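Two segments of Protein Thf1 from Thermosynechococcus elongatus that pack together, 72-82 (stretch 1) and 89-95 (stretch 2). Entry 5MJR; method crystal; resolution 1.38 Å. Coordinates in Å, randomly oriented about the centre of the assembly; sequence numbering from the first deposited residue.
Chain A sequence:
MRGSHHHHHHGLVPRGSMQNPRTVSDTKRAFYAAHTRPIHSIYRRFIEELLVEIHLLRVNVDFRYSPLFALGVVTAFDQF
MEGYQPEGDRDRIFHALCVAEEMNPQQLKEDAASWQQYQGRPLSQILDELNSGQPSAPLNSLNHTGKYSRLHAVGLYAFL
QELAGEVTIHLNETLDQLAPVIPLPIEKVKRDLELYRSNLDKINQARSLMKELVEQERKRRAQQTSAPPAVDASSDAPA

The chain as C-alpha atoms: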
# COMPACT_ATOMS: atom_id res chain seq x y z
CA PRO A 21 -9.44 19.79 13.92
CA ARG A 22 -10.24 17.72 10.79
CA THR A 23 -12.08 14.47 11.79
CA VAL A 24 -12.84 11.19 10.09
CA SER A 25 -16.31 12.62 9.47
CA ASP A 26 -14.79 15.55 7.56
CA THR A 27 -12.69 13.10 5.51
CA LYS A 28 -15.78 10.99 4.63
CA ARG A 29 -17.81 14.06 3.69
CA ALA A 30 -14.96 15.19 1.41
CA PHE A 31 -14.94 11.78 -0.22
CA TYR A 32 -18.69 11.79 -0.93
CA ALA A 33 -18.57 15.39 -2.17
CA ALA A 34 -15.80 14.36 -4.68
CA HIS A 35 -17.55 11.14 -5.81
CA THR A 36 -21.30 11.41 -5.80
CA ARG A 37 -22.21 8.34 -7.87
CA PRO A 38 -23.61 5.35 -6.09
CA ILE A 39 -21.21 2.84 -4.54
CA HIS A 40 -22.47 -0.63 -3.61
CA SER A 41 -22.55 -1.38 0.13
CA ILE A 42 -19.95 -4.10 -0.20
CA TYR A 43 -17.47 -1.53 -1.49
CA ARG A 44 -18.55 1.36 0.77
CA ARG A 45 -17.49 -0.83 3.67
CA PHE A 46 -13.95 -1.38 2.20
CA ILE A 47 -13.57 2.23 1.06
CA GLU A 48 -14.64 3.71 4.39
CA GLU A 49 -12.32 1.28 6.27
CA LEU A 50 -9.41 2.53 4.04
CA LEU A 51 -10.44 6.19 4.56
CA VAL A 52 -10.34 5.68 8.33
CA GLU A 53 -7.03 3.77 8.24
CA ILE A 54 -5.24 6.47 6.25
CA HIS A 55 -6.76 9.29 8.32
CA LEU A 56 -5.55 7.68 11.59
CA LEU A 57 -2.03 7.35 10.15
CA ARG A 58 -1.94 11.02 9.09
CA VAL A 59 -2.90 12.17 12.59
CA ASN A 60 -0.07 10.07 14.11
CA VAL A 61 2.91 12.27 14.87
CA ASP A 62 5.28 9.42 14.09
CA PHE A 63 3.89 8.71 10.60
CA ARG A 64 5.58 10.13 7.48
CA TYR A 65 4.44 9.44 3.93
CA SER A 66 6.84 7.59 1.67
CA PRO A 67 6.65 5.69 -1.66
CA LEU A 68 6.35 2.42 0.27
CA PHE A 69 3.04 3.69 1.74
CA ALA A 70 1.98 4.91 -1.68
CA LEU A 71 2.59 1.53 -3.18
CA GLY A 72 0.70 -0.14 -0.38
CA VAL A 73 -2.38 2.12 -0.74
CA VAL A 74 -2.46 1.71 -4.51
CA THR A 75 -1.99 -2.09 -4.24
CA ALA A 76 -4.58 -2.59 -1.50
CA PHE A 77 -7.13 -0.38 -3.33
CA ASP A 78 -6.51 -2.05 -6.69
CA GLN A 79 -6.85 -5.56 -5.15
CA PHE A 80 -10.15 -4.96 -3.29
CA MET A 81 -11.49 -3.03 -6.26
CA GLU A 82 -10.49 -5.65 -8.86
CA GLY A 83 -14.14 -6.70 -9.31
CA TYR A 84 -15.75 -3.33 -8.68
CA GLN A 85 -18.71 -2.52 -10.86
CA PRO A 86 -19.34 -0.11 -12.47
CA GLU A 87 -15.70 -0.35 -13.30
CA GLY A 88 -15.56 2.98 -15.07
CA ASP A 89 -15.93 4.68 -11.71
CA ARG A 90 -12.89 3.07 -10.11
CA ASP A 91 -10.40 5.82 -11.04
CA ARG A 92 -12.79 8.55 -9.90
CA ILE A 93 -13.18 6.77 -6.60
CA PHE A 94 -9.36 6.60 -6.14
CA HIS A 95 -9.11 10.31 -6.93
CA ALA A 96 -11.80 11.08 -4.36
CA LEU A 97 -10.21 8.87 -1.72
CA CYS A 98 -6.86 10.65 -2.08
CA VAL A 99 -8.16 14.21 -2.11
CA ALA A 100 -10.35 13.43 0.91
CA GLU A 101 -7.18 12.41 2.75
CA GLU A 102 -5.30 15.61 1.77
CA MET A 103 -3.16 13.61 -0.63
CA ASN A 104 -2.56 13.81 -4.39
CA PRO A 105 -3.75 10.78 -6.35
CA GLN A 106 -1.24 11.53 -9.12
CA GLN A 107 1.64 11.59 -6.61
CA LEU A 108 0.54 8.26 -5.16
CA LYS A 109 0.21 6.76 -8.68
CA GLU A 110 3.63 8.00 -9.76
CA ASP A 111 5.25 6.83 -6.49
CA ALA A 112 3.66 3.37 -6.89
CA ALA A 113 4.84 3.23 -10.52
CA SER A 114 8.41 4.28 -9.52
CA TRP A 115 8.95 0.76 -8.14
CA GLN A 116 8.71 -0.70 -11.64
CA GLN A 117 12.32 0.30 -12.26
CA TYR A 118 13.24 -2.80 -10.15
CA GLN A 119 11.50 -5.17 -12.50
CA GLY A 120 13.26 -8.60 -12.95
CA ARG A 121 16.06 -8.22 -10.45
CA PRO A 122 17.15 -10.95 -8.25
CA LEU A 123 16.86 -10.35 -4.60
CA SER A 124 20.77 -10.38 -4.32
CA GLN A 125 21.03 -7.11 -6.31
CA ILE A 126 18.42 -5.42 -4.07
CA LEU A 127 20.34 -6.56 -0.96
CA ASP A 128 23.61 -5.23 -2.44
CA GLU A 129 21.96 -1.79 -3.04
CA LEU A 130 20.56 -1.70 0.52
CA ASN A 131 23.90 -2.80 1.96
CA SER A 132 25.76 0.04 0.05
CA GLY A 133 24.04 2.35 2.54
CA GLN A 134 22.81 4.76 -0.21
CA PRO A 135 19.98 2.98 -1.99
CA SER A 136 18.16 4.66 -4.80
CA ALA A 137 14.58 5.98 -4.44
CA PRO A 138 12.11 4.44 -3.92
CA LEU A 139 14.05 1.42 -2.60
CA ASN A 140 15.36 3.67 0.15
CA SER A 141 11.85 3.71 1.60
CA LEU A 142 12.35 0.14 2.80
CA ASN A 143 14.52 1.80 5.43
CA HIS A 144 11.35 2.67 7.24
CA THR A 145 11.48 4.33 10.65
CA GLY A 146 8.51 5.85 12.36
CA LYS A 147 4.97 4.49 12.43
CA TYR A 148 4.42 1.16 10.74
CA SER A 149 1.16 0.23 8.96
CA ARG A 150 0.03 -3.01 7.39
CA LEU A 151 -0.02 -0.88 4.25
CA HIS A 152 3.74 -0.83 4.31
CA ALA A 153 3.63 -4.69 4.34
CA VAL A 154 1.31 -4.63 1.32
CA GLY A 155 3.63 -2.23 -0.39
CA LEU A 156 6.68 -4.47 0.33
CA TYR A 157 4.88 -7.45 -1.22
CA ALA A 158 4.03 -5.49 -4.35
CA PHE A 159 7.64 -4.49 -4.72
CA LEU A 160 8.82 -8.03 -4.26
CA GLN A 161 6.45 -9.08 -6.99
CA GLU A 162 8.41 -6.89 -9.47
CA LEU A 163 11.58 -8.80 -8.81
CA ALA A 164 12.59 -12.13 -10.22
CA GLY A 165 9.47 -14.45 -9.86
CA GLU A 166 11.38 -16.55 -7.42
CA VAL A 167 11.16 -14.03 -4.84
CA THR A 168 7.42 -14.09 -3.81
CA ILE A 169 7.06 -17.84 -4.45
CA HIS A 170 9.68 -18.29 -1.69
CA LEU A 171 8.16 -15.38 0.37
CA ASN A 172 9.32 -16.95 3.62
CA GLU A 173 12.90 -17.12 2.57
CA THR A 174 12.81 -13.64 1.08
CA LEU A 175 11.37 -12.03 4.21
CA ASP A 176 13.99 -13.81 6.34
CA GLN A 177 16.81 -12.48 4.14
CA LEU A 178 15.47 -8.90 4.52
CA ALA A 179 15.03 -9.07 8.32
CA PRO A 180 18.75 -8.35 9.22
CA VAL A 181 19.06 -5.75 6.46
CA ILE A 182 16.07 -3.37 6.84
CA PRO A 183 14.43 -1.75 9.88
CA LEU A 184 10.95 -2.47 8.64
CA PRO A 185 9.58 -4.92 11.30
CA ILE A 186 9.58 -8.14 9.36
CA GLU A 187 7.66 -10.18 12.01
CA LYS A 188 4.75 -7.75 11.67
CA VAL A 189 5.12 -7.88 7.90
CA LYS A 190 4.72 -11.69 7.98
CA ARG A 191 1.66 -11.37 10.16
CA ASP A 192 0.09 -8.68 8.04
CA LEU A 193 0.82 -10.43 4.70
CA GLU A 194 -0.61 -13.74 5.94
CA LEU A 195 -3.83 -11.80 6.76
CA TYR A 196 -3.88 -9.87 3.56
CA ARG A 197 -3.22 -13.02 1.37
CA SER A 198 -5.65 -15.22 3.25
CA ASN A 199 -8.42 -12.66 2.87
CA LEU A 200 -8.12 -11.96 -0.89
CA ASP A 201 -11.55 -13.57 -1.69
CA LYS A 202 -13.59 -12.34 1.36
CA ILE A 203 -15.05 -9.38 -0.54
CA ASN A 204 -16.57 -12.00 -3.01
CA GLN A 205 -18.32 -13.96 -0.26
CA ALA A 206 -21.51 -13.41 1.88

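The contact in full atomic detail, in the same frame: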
# COMPACT_ATOMS: atom_id res chain seq x y z
N GLY A 72 1.63 0.63 -1.10
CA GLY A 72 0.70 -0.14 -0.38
C GLY A 72 -0.76 0.29 -0.54
O GLY A 72 -1.64 -0.55 -0.71
N VAL A 73 -1.02 1.61 -0.54
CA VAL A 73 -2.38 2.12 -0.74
C VAL A 73 -2.88 1.75 -2.11
O VAL A 73 -4.02 1.25 -2.29
CB VAL A 73 -2.42 3.63 -0.53
CG1 VAL A 73 -3.76 4.26 -0.96
CG2 VAL A 73 -2.17 3.99 0.88
N VAL A 74 -2.05 2.00 -3.13
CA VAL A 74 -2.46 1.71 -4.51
C VAL A 74 -2.73 0.23 -4.68
O VAL A 74 -3.72 -0.18 -5.29
CB VAL A 74 -1.38 2.19 -5.50
CG1 VAL A 74 -1.57 1.62 -6.90
CG2 VAL A 74 -1.41 3.71 -5.56
N THR A 75 -1.85 -0.58 -4.11
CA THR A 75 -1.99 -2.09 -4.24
C THR A 75 -3.25 -2.55 -3.54
O THR A 75 -4.00 -3.37 -4.11
CB THR A 75 -0.70 -2.76 -3.65
OG1 THR A 75 0.42 -2.36 -4.44
CG2 THR A 75 -0.84 -4.27 -3.72
N ALA A 76 -3.43 -2.14 -2.27
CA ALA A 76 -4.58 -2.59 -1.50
C ALA A 76 -5.91 -2.16 -2.24
O ALA A 76 -6.86 -2.97 -2.34
CB ALA A 76 -4.58 -2.07 -0.12
N PHE A 77 -5.96 -0.89 -2.64
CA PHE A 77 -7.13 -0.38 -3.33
C PHE A 77 -7.35 -1.21 -4.59
O PHE A 77 -8.47 -1.69 -4.84
CB PHE A 77 -6.93 1.10 -3.67
CG PHE A 77 -8.08 1.71 -4.42
CD1 PHE A 77 -8.13 1.67 -5.73
CD2 PHE A 77 -9.12 2.33 -3.70
CE1 PHE A 77 -9.23 2.30 -6.45
CE2 PHE A 77 -10.19 2.93 -4.39
CZ PHE A 77 -10.24 2.87 -5.72
N ASP A 78 -6.33 -1.35 -5.42
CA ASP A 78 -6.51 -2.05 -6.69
C ASP A 78 -6.98 -3.50 -6.47
O ASP A 78 -7.81 -3.99 -7.22
CB ASP A 78 -5.24 -2.09 -7.46
CG ASP A 78 -4.86 -0.78 -8.16
OD1 ASP A 78 -5.61 0.24 -8.09
OD2 ASP A 78 -3.67 -0.71 -8.62
N GLN A 79 -6.49 -4.16 -5.42
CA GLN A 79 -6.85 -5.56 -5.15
C GLN A 79 -8.26 -5.66 -4.71
O GLN A 79 -9.02 -6.49 -5.27
CB GLN A 79 -5.90 -6.17 -4.11
CG GLN A 79 -6.12 -7.65 -3.81
CD GLN A 79 -7.37 -8.06 -3.09
OE1 GLN A 79 -7.78 -7.47 -2.10
NE2 GLN A 79 -7.96 -9.23 -3.60
N PHE A 80 -8.73 -4.85 -3.75
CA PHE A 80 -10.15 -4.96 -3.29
C PHE A 80 -11.08 -4.44 -4.35
O PHE A 80 -12.25 -4.87 -4.34
CB PHE A 80 -10.44 -4.52 -1.87
CG PHE A 80 -10.60 -3.07 -1.58
CD1 PHE A 80 -11.62 -2.24 -2.13
CD2 PHE A 80 -9.69 -2.46 -0.70
CE1 PHE A 80 -11.64 -0.89 -1.74
CE2 PHE A 80 -9.76 -1.14 -0.37
CZ PHE A 80 -10.69 -0.36 -0.94
N MET A 81 -10.64 -3.57 -5.25
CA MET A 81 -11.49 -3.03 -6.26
C MET A 81 -11.41 -3.81 -7.58
O MET A 81 -12.05 -3.37 -8.57
CB MET A 81 -11.13 -1.55 -6.51
CG MET A 81 -11.40 -0.64 -5.32
SD MET A 81 -13.18 -0.38 -5.00
CE MET A 81 -13.56 0.83 -6.26
N GLU A 82 -10.71 -4.96 -7.60
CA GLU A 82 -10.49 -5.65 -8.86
C GLU A 82 -11.78 -6.10 -9.58
O GLU A 82 -11.82 -6.25 -10.78
CB GLU A 82 -9.51 -6.82 -8.63
CG GLU A 82 -9.97 -7.92 -7.81
CD GLU A 82 -8.93 -9.02 -7.57
OE1 GLU A 82 -7.93 -9.03 -8.32
OE2 GLU A 82 -9.14 -9.83 -6.63
N ASP A 89 -16.00 3.78 -12.82
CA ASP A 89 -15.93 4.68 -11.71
C ASP A 89 -14.71 4.48 -10.81
O ASP A 89 -14.50 5.29 -9.93
CB ASP A 89 -17.20 4.62 -10.83
CG ASP A 89 -18.46 5.21 -11.51
OD1 ASP A 89 -18.38 5.80 -12.62
OD2 ASP A 89 -19.46 5.15 -10.81
N ARG A 90 -13.93 3.39 -11.05
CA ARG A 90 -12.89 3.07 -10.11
C ARG A 90 -11.78 4.16 -9.98
O ARG A 90 -11.41 4.54 -8.87
CB ARG A 90 -12.35 1.72 -10.52
CG ARG A 90 -11.29 1.24 -9.66
CD ARG A 90 -11.06 -0.23 -9.92
NE ARG A 90 -10.91 -0.50 -11.32
CZ ARG A 90 -11.28 -1.61 -11.95
NH1 ARG A 90 -11.75 -2.68 -11.27
NH2 ARG A 90 -11.18 -1.64 -13.30
N ASP A 91 -11.41 4.73 -11.10
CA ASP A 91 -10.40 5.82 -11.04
C ASP A 91 -10.93 7.10 -10.35
O ASP A 91 -10.21 7.76 -9.58
CB ASP A 91 -9.86 6.20 -12.41
CG ASP A 91 -9.04 5.02 -13.08
OD1 ASP A 91 -8.62 4.03 -12.35
OD2 ASP A 91 -8.82 5.00 -14.33
N ARG A 92 -12.20 7.42 -10.57
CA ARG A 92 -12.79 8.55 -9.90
C ARG A 92 -12.87 8.31 -8.41
O ARG A 92 -12.68 9.22 -7.60
CB ARG A 92 -14.28 8.78 -10.39
CG ARG A 92 -14.33 9.39 -11.73
CD ARG A 92 -15.77 9.30 -12.27
NE ARG A 92 -16.04 10.03 -13.50
CZ ARG A 92 -16.42 9.51 -14.67
NH1 ARG A 92 -16.57 8.18 -14.86
NH2 ARG A 92 -16.64 10.34 -15.70
N ILE A 93 -13.15 7.10 -8.00
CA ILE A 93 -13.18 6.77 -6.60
C ILE A 93 -11.75 6.92 -5.94
O ILE A 93 -11.64 7.44 -4.84
CB ILE A 93 -13.73 5.33 -6.33
CG1 ILE A 93 -15.24 5.31 -6.69
CG2 ILE A 93 -13.46 4.84 -4.95
CD1 ILE A 93 -15.86 3.98 -6.73
N PHE A 94 -10.71 6.43 -6.66
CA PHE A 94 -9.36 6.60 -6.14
C PHE A 94 -8.98 8.09 -5.97
O PHE A 94 -8.41 8.49 -4.97
CB PHE A 94 -8.37 5.89 -7.01
CG PHE A 94 -6.98 5.93 -6.44
CD1 PHE A 94 -6.68 5.10 -5.39
CD2 PHE A 94 -6.02 6.78 -6.97
CE1 PHE A 94 -5.39 5.12 -4.78
CE2 PHE A 94 -4.74 6.82 -6.42
CZ PHE A 94 -4.47 5.98 -5.30
N HIS A 95 -9.38 8.88 -6.97
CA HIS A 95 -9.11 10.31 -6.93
C HIS A 95 -9.74 10.89 -5.67
O HIS A 95 -9.14 11.65 -4.90
CB HIS A 95 -9.58 10.95 -8.22
CG HIS A 95 -9.46 12.47 -8.19
ND1 HIS A 95 -10.43 13.27 -7.54
CD2 HIS A 95 -8.61 13.32 -8.82
CE1 HIS A 95 -10.14 14.55 -7.68
NE2 HIS A 95 -8.98 14.58 -8.37
O HOH W 1 -13.88 -4.37 -12.34

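Packing of helix 72-80, with the turn that follows it, against the helix that runs on through Phe-94 and His-95 in Protein Thf1. The two helices run in roughly opposite directions, with 142° between their N-to-C directions and a closest approach of 11.6 Å between axes, a gap wide enough to be filled by large side chains. Together the stretches bury 405 Å², most of it on Phe-94, Arg-90 and Phe-77.

Phe-94 covers the most surface. Its CA-to-CB bond points sideways to the first stretch, and chi1 in the t well lays the ring alongside helix 72-80. There it meets Phe-77, whose CA-to-CB bond points toward the second stretch, also with chi1 t. The two rings form an edge-to-face pair, centroids 5.1 Å apart and planes at 64°, with the edge of Phe-94 directed at the face of Phe-77; this arrangement brings the weakly positive ring hydrogens of one residue to the electron-rich face of the other. Phe-77 CE1 also lies 3.7 Å from Phe-94 CB. On the side of the first helix nearer its start, two valines border the Phe-94 ring: Val-74 CG2 comes within 3.8 Å of Phe-94 CZ, and Val-73 CG1 lies near the ring plane, 4.2 Å from Phe-94 CE1. Their short branched side chains, both with chi1 t, pack apolar methyl groups against the ring.

Phe-77 reaches across to the backbone of the other helix. Its CZ is 3.8 Å from Arg-90 O and 3.7 Å from Phe-94 N, two atoms already joined by a helical hydrogen bond of 3.0 Å, so the ring can pack here without leaving either polar group unpaired. Near the plane of the same ring, Ile-93 CG2 sits 3.8 Å from Phe-77 CE2. The CA-to-CB bond of Ile-93 points toward the first stretch, and the residue also meets Met-81, with Ile-93 CD1 3.9 Å from Met-81 CE. The flexible methionine, m at all three chi angles, is buried here and supplies apolar surface.

Arg-90 closes the contact with both halves of its side chain. The CA-to-CB bond points sideways, but the chain extends through chi1 and chi2 in t and turns at chi3 in p, so that its end comes nearer the first stretch. The aliphatic part is packed, with Arg-90 CD 3.7 Å from Met-81 CB and Arg-90 CG 4.0 Å from Phe-77 CE1. Beyond it the guanidinium makes the one direct hydrogen bond between the stretches, from Arg-90 NH1 to Met-81 O, 2.8 Å with an N-H...O angle of 155°. Met-81 is the first residue to leave helical phi/psi, and its carbonyl oxygen lies near the guanidinium plane, where the NH groups point. A water extends the link, accepting from Arg-90 NH1 at 2.9 Å and donating to Glu-82 O at 3.2 Å. Arginine thus suits a place where its length is packed against Met-81 and Phe-77 and its polar end meets a carbonyl and a water.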